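Local coordinates for spore coat polysaccharide biosynthesis protein SpsE (Bacillus subtilis, PDB 1VLI), which takes part in spore coat polysaccharide biosynthesis, probably as a sugar-acid synthase with N-acylneuraminate-9-phosphate synthase activity, at residues 14-19 with 158-163; 139-144 with 337-342; 44-49 with 61-66; 225-228 with 232-235. All blocks are in the same frame, centred on the assembly; numbering follows the deposited sequence.

Contact 1: residues 14-19 with 158-163; sequences AAFQIA and NRPMIF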
loop_
_atom_site.group_PDB
_atom_site.type_symbol
_atom_site.label_atom_id
_atom_site.label_comp_id
_atom_site.label_asym_id
_atom_site.label_seq_id
_atom_site.Cartn_x
_atom_site.Cartn_y
_atom_site.Cartn_z
ATOM N N ALA A 14 0.790 15.225 15.199
ATOM C CA ALA A 14 0.858 14.486 13.901
ATOM C C ALA A 14 -0.353 14.801 13.006
ATOM O O ALA A 14 -1.474 14.305 13.236
ATOM C CB ALA A 14 0.975 12.994 14.139
ATOM N N ALA A 15 -0.099 15.635 11.998
ATOM C CA ALA A 15 -1.105 16.084 11.028
ATOM C C ALA A 15 -0.417 16.503 9.722
ATOM O O ALA A 15 0.755 16.893 9.744
ATOM C CB ALA A 15 -1.920 17.237 11.596
ATOM N N PHE A 16 -1.137 16.402 8.597
ATOM C CA PHE A 16 -0.674 16.906 7.301
ATOM C C PHE A 16 -1.820 17.086 6.293
ATOM O O PHE A 16 -2.977 16.808 6.611
ATOM C CB PHE A 16 0.468 16.063 6.716
ATOM C CG PHE A 16 0.139 14.597 6.526
ATOM C CD1 PHE A 16 -0.427 14.151 5.347
ATOM C CD2 PHE A 16 0.448 13.654 7.514
ATOM C CE1 PHE A 16 -0.711 12.797 5.128
ATOM C CE2 PHE A 16 0.171 12.283 7.324
ATOM C CZ PHE A 16 -0.415 11.845 6.141
ATOM N N GLN A 17 -1.504 17.562 5.093
ATOM C CA GLN A 17 -2.530 17.862 4.094
ATOM C C GLN A 17 -2.505 16.860 2.940
ATOM O O GLN A 17 -1.487 16.746 2.263
ATOM C CB GLN A 17 -2.289 19.258 3.497
ATOM C CG GLN A 17 -2.415 20.412 4.431
ATOM C CD GLN A 17 -3.822 20.557 4.952
ATOM O OE1 GLN A 17 -4.093 20.203 6.110
ATOM N NE2 GLN A 17 -4.735 21.056 4.101
ATOM N N ILE A 18 -3.608 16.154 2.687
ATOM C CA ILE A 18 -3.776 15.518 1.370
ATOM C C ILE A 18 -4.660 16.407 0.477
ATOM O O ILE A 18 -5.836 16.613 0.759
ATOM C CB ILE A 18 -4.343 14.123 1.516
ATOM C CG1 ILE A 18 -3.328 13.224 2.238
ATOM C CG2 ILE A 18 -4.580 13.530 0.156
ATOM C CD1 ILE A 18 -3.905 11.894 2.695
ATOM N N ALA A 19 -4.087 16.969 -0.580
ATOM C CA ALA A 19 -4.820 17.961 -1.417
ATOM C C ALA A 19 -5.261 19.119 -0.520
ATOM O O ALA A 19 -4.423 19.750 0.136
ATOM C CB ALA A 19 -6.025 17.317 -2.148
ATOM N N ASN A 158 8.456 14.781 -1.941
ATOM C CA ASN A 158 7.798 15.634 -0.951
ATOM C C ASN A 158 6.271 15.664 -0.867
ATOM O O ASN A 158 5.666 16.629 -0.421
ATOM C CB ASN A 158 8.420 17.027 -0.879
ATOM C CG ASN A 158 9.232 17.212 0.414
ATOM O OD1 ASN A 158 10.470 17.210 0.359
ATOM N ND2 ASN A 158 8.537 17.307 1.596
ATOM N N ARG A 159 5.660 14.561 -1.236
ATOM C CA ARG A 159 4.249 14.406 -1.055
ATOM C C ARG A 159 3.973 13.447 0.096
ATOM O O ARG A 159 4.866 12.689 0.539
ATOM C CB ARG A 159 3.635 13.922 -2.361
ATOM C CG ARG A 159 3.489 15.049 -3.382
ATOM C CD ARG A 159 2.473 16.131 -2.920
ATOM N NE ARG A 159 2.584 17.387 -3.667
ATOM C CZ ARG A 159 3.450 18.365 -3.389
ATOM N NH1 ARG A 159 4.305 18.251 -2.367
ATOM N NH2 ARG A 159 3.465 19.460 -4.141
ATOM N N PRO A 160 2.755 13.504 0.619
ATOM C CA PRO A 160 2.341 12.560 1.631
ATOM C C PRO A 160 2.579 11.102 1.220
ATOM O O PRO A 160 2.520 10.741 0.041
ATOM C CB PRO A 160 0.853 12.862 1.778
ATOM C CG PRO A 160 0.783 14.311 1.498
ATOM C CD PRO A 160 1.703 14.502 0.338
HETATM N N MSE A 161 2.834 10.265 2.219
HETATM C CA MSE A 161 3.078 8.867 1.968
HETATM C C MSE A 161 2.269 8.010 2.878
HETATM O O MSE A 161 2.204 8.277 4.087
HETATM C CB MSE A 161 4.529 8.626 2.106
HETATM C CG MSE A 161 5.180 9.089 0.832
HETATM SE SE MSE A 161 6.967 8.745 0.653
HETATM C CE MSE A 161 7.026 6.751 0.633
ATOM N N ILE A 162 1.568 7.046 2.292
ATOM C CA ILE A 162 0.738 6.125 3.073
ATOM C C ILE A 162 1.294 4.747 2.878
ATOM O O ILE A 162 1.356 4.284 1.729
ATOM C CB ILE A 162 -0.704 6.136 2.575
ATOM C CG1 ILE A 162 -1.245 7.564 2.513
ATOM C CG2 ILE A 162 -1.590 5.258 3.467
ATOM C CD1 ILE A 162 -2.554 7.665 1.760
ATOM N N PHE A 163 1.733 4.092 3.955
ATOM C CA PHE A 163 2.239 2.732 3.761
ATOM C C PHE A 163 1.519 1.688 4.602
ATOM O O PHE A 163 1.059 1.970 5.698
ATOM C CB PHE A 163 3.765 2.648 3.789
ATOM C CG PHE A 163 4.383 2.794 5.152
ATOM C CD1 PHE A 163 4.511 1.677 6.018
ATOM C CD2 PHE A 163 4.903 4.019 5.558
ATOM C CE1 PHE A 163 5.137 1.795 7.228
ATOM C CE2 PHE A 163 5.520 4.149 6.810
ATOM C CZ PHE A 163 5.655 3.032 7.638
#

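Contact 2: residues 139-144 with 337-342; sequences KIASYE and VLRPGQ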
loop_
_atom_site.group_PDB
_atom_site.type_symbol
_atom_site.label_atom_id
_atom_site.label_comp_id
_atom_site.label_asym_id
_atom_site.label_seq_id
_atom_site.Cartn_x
_atom_site.Cartn_y
_atom_site.Cartn_z
ATOM N N LYS A 139 0.748 5.880 -2.265
ATOM C CA LYS A 139 0.314 4.760 -1.497
ATOM C C LYS A 139 1.317 3.629 -1.785
ATOM O O LYS A 139 1.729 3.436 -2.903
ATOM C CB LYS A 139 -1.152 4.406 -1.828
ATOM C CG LYS A 139 -1.652 3.094 -1.152
ATOM C CD LYS A 139 -2.156 3.309 0.275
ATOM C CE LYS A 139 -2.450 1.994 0.999
ATOM N NZ LYS A 139 -1.202 1.267 1.434
ATOM N N ILE A 140 1.763 2.933 -0.748
ATOM C CA ILE A 140 2.715 1.830 -0.891
ATOM C C ILE A 140 2.034 0.592 -0.291
ATOM O O ILE A 140 1.469 0.680 0.774
ATOM C CB ILE A 140 4.006 2.143 -0.111
ATOM C CG1 ILE A 140 4.611 3.513 -0.504
ATOM C CG2 ILE A 140 4.996 0.954 -0.181
ATOM C CD1 ILE A 140 5.279 3.558 -1.834
ATOM N N ALA A 141 2.053 -0.527 -1.006
ATOM C CA ALA A 141 1.454 -1.773 -0.550
ATOM C C ALA A 141 2.336 -2.417 0.535
ATOM O O ALA A 141 3.544 -2.096 0.659
ATOM C CB ALA A 141 1.316 -2.768 -1.757
ATOM N N SER A 142 1.746 -3.383 1.243
ATOM C CA SER A 142 2.422 -4.082 2.333
ATOM C C SER A 142 3.726 -4.745 1.907
ATOM O O SER A 142 4.720 -4.662 2.633
ATOM C CB SER A 142 1.498 -5.132 2.966
ATOM O OG SER A 142 0.359 -4.520 3.555
ATOM N N TYR A 143 3.734 -5.390 0.735
ATOM C CA TYR A 143 4.902 -6.198 0.324
ATOM C C TYR A 143 6.100 -5.359 -0.110
ATOM O O TYR A 143 7.220 -5.863 -0.165
ATOM C CB TYR A 143 4.535 -7.245 -0.735
ATOM C CG TYR A 143 3.468 -8.202 -0.267
ATOM C CD1 TYR A 143 3.475 -8.695 1.051
ATOM C CD2 TYR A 143 2.438 -8.609 -1.121
ATOM C CE1 TYR A 143 2.489 -9.574 1.513
ATOM C CE2 TYR A 143 1.438 -9.499 -0.671
ATOM C CZ TYR A 143 1.479 -9.978 0.648
ATOM O OH TYR A 143 0.520 -10.849 1.112
ATOM N N GLU A 144 5.860 -4.078 -0.371
ATOM C CA GLU A 144 6.926 -3.107 -0.575
ATOM C C GLU A 144 7.330 -2.361 0.693
ATOM O O GLU A 144 8.025 -1.342 0.614
ATOM C CB GLU A 144 6.520 -2.083 -1.643
ATOM C CG GLU A 144 6.644 -2.585 -3.077
ATOM C CD GLU A 144 5.670 -3.694 -3.409
ATOM O OE1 GLU A 144 4.467 -3.495 -3.168
ATOM O OE2 GLU A 144 6.098 -4.753 -3.929
ATOM N N VAL A 337 15.466 -5.058 -6.976
ATOM C CA VAL A 337 14.631 -5.260 -5.780
ATOM C C VAL A 337 13.240 -5.741 -6.252
ATOM O O VAL A 337 12.446 -4.953 -6.817
ATOM C CB VAL A 337 14.558 -3.953 -4.983
ATOM C CG1 VAL A 337 13.570 -4.029 -3.790
ATOM C CG2 VAL A 337 15.932 -3.562 -4.516
ATOM N N LEU A 338 12.979 -7.044 -6.081
ATOM C CA LEU A 338 11.792 -7.698 -6.666
ATOM C C LEU A 338 11.071 -8.568 -5.634
ATOM O O LEU A 338 11.625 -8.874 -4.596
ATOM C CB LEU A 338 12.186 -8.524 -7.898
ATOM C CG LEU A 338 12.757 -7.714 -9.065
ATOM C CD1 LEU A 338 13.589 -8.588 -9.967
ATOM C CD2 LEU A 338 11.669 -7.010 -9.853
ATOM N N ARG A 339 9.820 -8.922 -5.898
ATOM C CA ARG A 339 9.103 -9.862 -5.063
ATOM C C ARG A 339 9.533 -11.267 -5.492
ATOM O O ARG A 339 9.705 -11.535 -6.697
ATOM C CB ARG A 339 7.602 -9.716 -5.253
ATOM C CG ARG A 339 6.991 -8.429 -4.751
ATOM C CD ARG A 339 5.502 -8.439 -4.939
ATOM N NE ARG A 339 4.894 -7.168 -4.596
ATOM C CZ ARG A 339 3.619 -7.025 -4.269
ATOM N NH1 ARG A 339 2.809 -8.075 -4.247
ATOM N NH2 ARG A 339 3.159 -5.835 -3.939
ATOM N N PRO A 340 9.727 -12.158 -4.521
ATOM C CA PRO A 340 10.242 -13.497 -4.805
ATOM C C PRO A 340 9.318 -14.388 -5.638
ATOM O O PRO A 340 9.804 -15.267 -6.347
ATOM C CB PRO A 340 10.466 -14.104 -3.404
ATOM C CG PRO A 340 9.670 -13.331 -2.502
ATOM C CD PRO A 340 9.512 -11.943 -3.084
ATOM N N GLY A 341 8.007 -14.168 -5.546
ATOM C CA GLY A 341 7.033 -15.109 -6.089
ATOM C C GLY A 341 7.239 -16.459 -5.433
ATOM O O GLY A 341 7.182 -16.583 -4.200
ATOM N N GLN A 342 7.524 -17.468 -6.247
ATOM C CA GLN A 342 7.704 -18.828 -5.722
ATOM C C GLN A 342 9.155 -19.142 -5.289
ATOM O O GLN A 342 9.425 -20.161 -4.649
ATOM C CB GLN A 342 7.184 -19.853 -6.747
ATOM C CG GLN A 342 5.652 -19.890 -6.864
ATOM C CD GLN A 342 4.978 -20.342 -5.562
ATOM O OE1 GLN A 342 4.372 -19.530 -4.848
ATOM N NE2 GLN A 342 5.101 -21.635 -5.244
#

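Contact 3: residues 44-49 with 61-66; sequences DQAFAL and VKFQMF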
loop_
_atom_site.group_PDB
_atom_site.type_symbol
_atom_site.label_atom_id
_atom_site.label_comp_id
_atom_site.label_asym_id
_atom_site.label_seq_id
_atom_site.Cartn_x
_atom_site.Cartn_y
_atom_site.Cartn_z
ATOM N N ASP A 44 -16.836 3.766 -18.546
ATOM C CA ASP A 44 -18.077 4.288 -17.960
ATOM C C ASP A 44 -18.340 3.675 -16.577
ATOM O O ASP A 44 -18.918 4.338 -15.711
ATOM C CB ASP A 44 -19.276 4.086 -18.900
ATOM C CG ASP A 44 -19.317 2.679 -19.490
ATOM O OD1 ASP A 44 -18.435 2.345 -20.330
ATOM O OD2 ASP A 44 -20.186 1.835 -19.168
ATOM N N GLN A 45 -17.900 2.423 -16.385
ATOM C CA GLN A 45 -18.011 1.736 -15.101
ATOM C C GLN A 45 -17.017 2.324 -14.111
ATOM O O GLN A 45 -17.291 2.362 -12.903
ATOM C CB GLN A 45 -17.802 0.225 -15.246
ATOM C CG GLN A 45 -18.354 -0.607 -14.062
ATOM C CD GLN A 45 -18.360 -2.106 -14.341
ATOM O OE1 GLN A 45 -18.976 -2.564 -15.295
ATOM N NE2 GLN A 45 -17.675 -2.865 -13.512
ATOM N N ALA A 46 -15.861 2.774 -14.616
ATOM C CA ALA A 46 -14.912 3.531 -13.786
ATOM C C ALA A 46 -15.538 4.849 -13.282
ATOM O O ALA A 46 -15.433 5.156 -12.086
ATOM C CB ALA A 46 -13.610 3.779 -14.514
ATOM N N PHE A 47 -16.210 5.595 -14.168
ATOM C CA PHE A 47 -16.946 6.819 -13.788
ATOM C C PHE A 47 -18.040 6.518 -12.779
ATOM O O PHE A 47 -18.293 7.338 -11.879
ATOM C CB PHE A 47 -17.588 7.548 -14.994
ATOM C CG PHE A 47 -16.590 8.160 -15.963
ATOM C CD1 PHE A 47 -15.417 8.761 -15.513
ATOM C CD2 PHE A 47 -16.852 8.172 -17.333
ATOM C CE1 PHE A 47 -14.511 9.324 -16.400
ATOM C CE2 PHE A 47 -15.938 8.740 -18.240
ATOM C CZ PHE A 47 -14.771 9.318 -17.771
ATOM N N ALA A 48 -18.696 5.362 -12.923
ATOM C CA ALA A 48 -19.767 4.987 -11.992
ATOM C C ALA A 48 -19.210 4.668 -10.582
ATOM O O ALA A 48 -19.844 4.978 -9.564
ATOM C CB ALA A 48 -20.581 3.828 -12.546
ATOM N N LEU A 49 -18.018 4.083 -10.525
ATOM C CA LEU A 49 -17.372 3.806 -9.228
ATOM C C LEU A 49 -17.046 5.116 -8.525
ATOM O O LEU A 49 -17.451 5.327 -7.396
ATOM C CB LEU A 49 -16.146 2.924 -9.404
ATOM C CG LEU A 49 -16.463 1.445 -9.646
ATOM C CD1 LEU A 49 -15.322 0.803 -10.425
ATOM C CD2 LEU A 49 -16.728 0.693 -8.328
ATOM N N VAL A 61 -10.772 8.204 -3.803
ATOM C CA VAL A 61 -11.124 7.003 -4.536
ATOM C C VAL A 61 -9.830 6.485 -5.091
ATOM O O VAL A 61 -9.017 7.251 -5.630
ATOM C CB VAL A 61 -12.158 7.272 -5.666
ATOM C CG1 VAL A 61 -11.568 8.217 -6.708
ATOM C CG2 VAL A 61 -12.634 5.942 -6.312
ATOM N N LYS A 62 -9.610 5.185 -4.921
ATOM C CA LYS A 62 -8.340 4.592 -5.272
ATOM C C LYS A 62 -8.464 3.530 -6.377
ATOM O O LYS A 62 -9.267 2.584 -6.234
ATOM C CB LYS A 62 -7.705 4.006 -4.020
ATOM C CG LYS A 62 -6.574 3.063 -4.368
ATOM C CD LYS A 62 -5.360 3.383 -3.603
ATOM C CE LYS A 62 -5.340 2.542 -2.302
ATOM N NZ LYS A 62 -5.205 1.093 -2.590
ATOM N N PHE A 63 -7.660 3.695 -7.448
ATOM C CA PHE A 63 -7.582 2.768 -8.594
ATOM C C PHE A 63 -6.193 2.147 -8.739
ATOM O O PHE A 63 -5.177 2.804 -8.482
ATOM C CB PHE A 63 -7.919 3.496 -9.909
ATOM C CG PHE A 63 -9.393 3.820 -10.059
ATOM C CD1 PHE A 63 -10.274 2.891 -10.619
ATOM C CD2 PHE A 63 -9.899 5.034 -9.620
ATOM C CE1 PHE A 63 -11.622 3.156 -10.726
ATOM C CE2 PHE A 63 -11.273 5.317 -9.729
ATOM C CZ PHE A 63 -12.131 4.370 -10.279
ATOM N N GLN A 64 -6.142 0.883 -9.156
ATOM C CA GLN A 64 -4.875 0.261 -9.555
ATOM C C GLN A 64 -4.431 0.767 -10.920
ATOM O O GLN A 64 -5.187 0.694 -11.899
ATOM C CB GLN A 64 -5.016 -1.246 -9.626
ATOM C CG GLN A 64 -3.712 -2.004 -9.418
ATOM C CD GLN A 64 -3.907 -3.515 -9.513
ATOM O OE1 GLN A 64 -3.393 -4.150 -10.424
ATOM N NE2 GLN A 64 -4.659 -4.079 -8.581
HETATM N N MSE A 65 -3.211 1.285 -10.988
HETATM C CA MSE A 65 -2.678 1.747 -12.258
HETATM C C MSE A 65 -1.693 0.791 -12.894
HETATM O O MSE A 65 -1.606 0.723 -14.111
HETATM C CB MSE A 65 -2.055 3.119 -12.119
HETATM C CG MSE A 65 -3.104 4.209 -12.079
HETATM SE SE MSE A 65 -2.288 5.988 -12.104
HETATM C CE MSE A 65 -1.264 5.833 -13.720
ATOM N N PHE A 66 -0.967 0.037 -12.079
ATOM C CA PHE A 66 0.102 -0.790 -12.601
ATOM C C PHE A 66 -0.170 -2.285 -12.427
ATOM O O PHE A 66 -0.787 -2.701 -11.439
ATOM C CB PHE A 66 1.429 -0.338 -11.998
ATOM C CG PHE A 66 1.613 1.150 -12.059
ATOM C CD1 PHE A 66 2.090 1.762 -13.218
ATOM C CD2 PHE A 66 1.243 1.954 -10.986
ATOM C CE1 PHE A 66 2.221 3.138 -13.283
ATOM C CE2 PHE A 66 1.369 3.341 -11.051
ATOM C CZ PHE A 66 1.856 3.930 -12.193
#

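Contact 4: residues 225-228 with 232-235; sequences DHSE and EAPC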
loop_
_atom_site.group_PDB
_atom_site.type_symbol
_atom_site.label_atom_id
_atom_site.label_comp_id
_atom_site.label_asym_id
_atom_site.label_seq_id
_atom_site.Cartn_x
_atom_site.Cartn_y
_atom_site.Cartn_z
ATOM N N ASP A 225 -9.247 -2.030 5.744
ATOM C CA ASP A 225 -10.181 -3.032 6.202
ATOM C C ASP A 225 -10.496 -4.036 5.120
ATOM O O ASP A 225 -11.055 -3.674 4.085
ATOM C CB ASP A 225 -11.455 -2.344 6.688
ATOM C CG ASP A 225 -12.416 -3.302 7.368
ATOM O OD1 ASP A 225 -12.033 -4.451 7.680
ATOM O OD2 ASP A 225 -13.588 -2.982 7.644
ATOM N N HIS A 226 -10.142 -5.295 5.362
ATOM C CA HIS A 226 -10.425 -6.376 4.423
ATOM C C HIS A 226 -11.569 -7.298 4.845
ATOM O O HIS A 226 -11.831 -8.306 4.191
ATOM C CB HIS A 226 -9.167 -7.199 4.135
ATOM C CG HIS A 226 -8.164 -6.485 3.290
ATOM N ND1 HIS A 226 -6.810 -6.554 3.523
ATOM C CD2 HIS A 226 -8.321 -5.669 2.220
ATOM C CE1 HIS A 226 -6.174 -5.821 2.628
ATOM N NE2 HIS A 226 -7.069 -5.270 1.829
ATOM N N SER A 227 -12.248 -6.947 5.929
ATOM C CA SER A 227 -13.402 -7.697 6.413
ATOM C C SER A 227 -14.667 -7.319 5.658
ATOM O O SER A 227 -14.798 -6.188 5.183
ATOM C CB SER A 227 -13.623 -7.402 7.885
ATOM O OG SER A 227 -14.164 -6.100 8.049
ATOM N N GLU A 228 -15.601 -8.268 5.605
ATOM C CA GLU A 228 -16.844 -8.175 4.838
ATOM C C GLU A 228 -17.844 -7.132 5.339
ATOM O O GLU A 228 -18.380 -6.341 4.557
ATOM C CB GLU A 228 -17.548 -9.536 4.813
ATOM C CG GLU A 228 -16.848 -10.620 4.007
ATOM C CD GLU A 228 -17.786 -11.771 3.675
ATOM O OE1 GLU A 228 -18.745 -11.539 2.908
ATOM O OE2 GLU A 228 -17.572 -12.901 4.171
ATOM N N GLU A 232 -18.733 -2.829 11.393
ATOM C CA GLU A 232 -18.204 -3.233 12.707
ATOM C C GLU A 232 -16.705 -2.967 12.910
ATOM O O GLU A 232 -16.329 -2.363 13.908
ATOM C CB GLU A 232 -18.656 -4.638 13.146
ATOM C CG GLU A 232 -17.782 -5.808 12.731
ATOM C CD GLU A 232 -18.052 -7.033 13.588
ATOM O OE1 GLU A 232 -18.535 -6.848 14.715
ATOM O OE2 GLU A 232 -17.790 -8.172 13.137
ATOM N N ALA A 233 -15.863 -3.356 11.947
ATOM C CA ALA A 233 -14.443 -3.081 12.078
ATOM C C ALA A 233 -14.051 -1.625 11.751
ATOM O O ALA A 233 -13.213 -1.080 12.482
ATOM C CB ALA A 233 -13.600 -4.078 11.309
ATOM N N PRO A 234 -14.594 -0.998 10.674
ATOM C CA PRO A 234 -14.339 0.447 10.450
ATOM C C PRO A 234 -14.621 1.322 11.699
ATOM O O PRO A 234 -13.750 2.075 12.129
ATOM C CB PRO A 234 -15.246 0.825 9.227
ATOM C CG PRO A 234 -15.393 -0.487 8.455
ATOM C CD PRO A 234 -15.403 -1.588 9.589
ATOM N N CYS A 235 -15.805 1.207 12.283
ATOM C CA CYS A 235 -16.164 2.014 13.441
ATOM C C CYS A 235 -15.358 1.693 14.705
ATOM O O CYS A 235 -14.976 2.599 15.444
ATOM C CB CYS A 235 -17.645 1.861 13.754
ATOM S SG CYS A 235 -18.689 2.643 12.504
HETATM O O HOH W 1 -16.190 -4.957 9.566
#

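Contact 1: residues 14-19 with 158-163
Strand 15-18 passes Pro160 just where the chain enters strand 161-164, with Ile18 CA and Pro160 CA 6.8 Å apart. The two do not pair: strand 15-18 belongs to the N-terminal beta hairpin with 21-24, while 161-164 is a stave of the TIM barrel, so the contact sets the hairpin against the N-terminal end of the barrel. Each has its own backbone partners, Phe16 bonding to Val23 in the hairpin and Met161 to Gln187 and Ala189. The chain reaches Pro160 from helix 148-155. Pro160 is the centre of the packing: its ring lies against strand 15-18, CB facing the Phe16 ring and CG facing the Gln17 carbonyl. The Phe16 side chain has CG set between the backbone N and the carbonyl carbon (chi1 58°), which turns the ring to the barrel side of the hairpin. There Phe16 CE1 meets Pro160 CB at 3.7 Å on an oblique approach, and Phe16 CD1 lies 4.0 Å from Pro160 CG. Ile18 adds a looser touch, its CG1 4.2 Å from Pro160 CB. From inside the barrel Ile162 extends CD1 toward Ile18 CD1, 4.5 Å away. Gln17 turns its amide elsewhere, OE1 bonding to Thr22 across the hairpin, while Ala189 and Gln187 also touch the Phe16 ring. The closest approach is between backbone and ring: Gln17 O stands 3.4 Å from Pro160 CG.

Contact 2: residues 139-144 with 337-342
Arg339 follows directly on strand 335-338 and reaches residues 141-144, joining the C-terminal SAF (AFP-like) domain to the loop after TIM-barrel strand 138-140. Just before it, Val337 O takes a hydrogen bond from Arg316; Leu338 and, on the far side of Arg339, Pro340 both pack on Phe319 within their own domain. The Arg339 chain is extended from CG to NE and presents its guanidinium side-on to Glu144. Arg339 NE bonds to Glu144 OE2 at 2.8 Å with an angle of 154°, and Arg339 NH2 to Glu144 OE1 at 2.8 Å with 152°. Both oxygens use their syn lone pairs, and the two flat groups are nearly coplanar; the bend of Glu144 at chi2 brings its carboxylate round to the arginine. Tyr143 stands upright on one guanidinium face: its CB is 3.6 Å above the plane over the centre, its ring is turned 89°, and Tyr143 CD2 is 3.2 Å from Arg339 NH1. With an alanine here, Glu144 would probably lose one of its two arginine partners and Tyr143 the flat surface under its CB. Arg316 also pairs with Glu144 OE2, so two arginines probably hold this buried carboxylate ionised at the domain interface.

Contact 3: residues 44-49 with 61-66
Helix 43-56 runs alongside strand 60-63 in the opposite sense, with Ala46 CA 9.0 Å from Phe63 CA and Leu49 CA 8.4 Å from Val61 CA. Phe63 supplies most of the contact from the strand side. Its CG is anti to the carbonyl carbon (chi1 -73°), and the ring reaches the helix with its far end at the turn between Ala46 and Leu49. Phe63 CZ comes within 3.8 Å of Ala46 O, the closest approach, while Phe63 CE1 lies 4.3 Å from Ala46 CB. Leu49, one turn further along the helix, brings its CB to 4.4 Å from Phe63 CZ. Ala46 O and Leu49 CB both approach the ring obliquely. The packing is apolar apart from the brush against a helical carbonyl, and the small Ala46 side chain is consistent with the ring's close approach to the helix backbone. The CB of Val61 also points to the helix, whereas Lys62, between Val61 and Phe63, enters the barrel and pairs with Glu246. Ala46 touches Leu106 of helix 103-112, and Phe63 touches Ala35 on the neighbouring strand. This is the helix-to-sheet layer of a right-handed beta-alpha-beta crossover, formed by strand 30-36, helix 43-56 and strand 60-63, the repeating element of a TIM barrel.

Contact 4: residues 225-228 with 232-235
Asp225 OD1 is gripped twice by Ser227, and the same carboxylate lies against Ala233 and Pro234 at the start of helix 232-239. Ser227 OG donates to Asp225 OD1 at 2.7 Å from its syn side, while Ser227 N donates to the same oxygen at 3.1 Å from above the carboxylate plane (54° out of it). The second bond closes an Asx turn. Asp225 carries CG anti to the backbone N (chi1 -172°), which swings the carboxylate over to the helix. There Asp225 OD2 packs tightly on the proline ring, 3.0 Å from Pro234 CD and 3.2 Å from Pro234 CG. The same oxygen forms a salt bridge to Lys247, whose NZ also bonds to Ser227 O. Ala233 CB fits beside the Asx turn, 3.9 Å from Ser227 OG. A water links the two segments, donating to Ser227 OG at 2.8 Å and accepting from Ala233 N at 2.9 Å, and thereby satisfies an amide in the first turn of the helix. A valine in place of Asp225 would probably leave Lys247 without its carboxylate mate and Ser227 freer to turn. His226, the residue within the Asx turn, binds the zinc ion together with His248. The arrangement is a beta-alpha loop at the C-terminal mouth of a TIM barrel, here carrying one of the two zinc-binding histidines.

How the contacts relate
Contacts 1, 2 and 3 all reach the parallel barrel sheet. Contacts 1 and 2 meet on neighbouring strands, where Ile162 O lies 2.9 Å from Ile140 N, probably as a hydrogen bond. Contacts 2 and 3 touch inside the barrel, with Lys139 CG 3.9 Å from Lys62 CE. Contact 4 touches none of the others; its nearest atoms are about 7 Å from those of contact 2. Contact 4 contains the zinc ligand His226, and the side chain of Ala141 in contact 2 lies about 8 Å from the metal. Contact 2 thus brings the C-terminal domain close to the mouth holding the zinc, whereas contact 1 packs at the other end of the barrel.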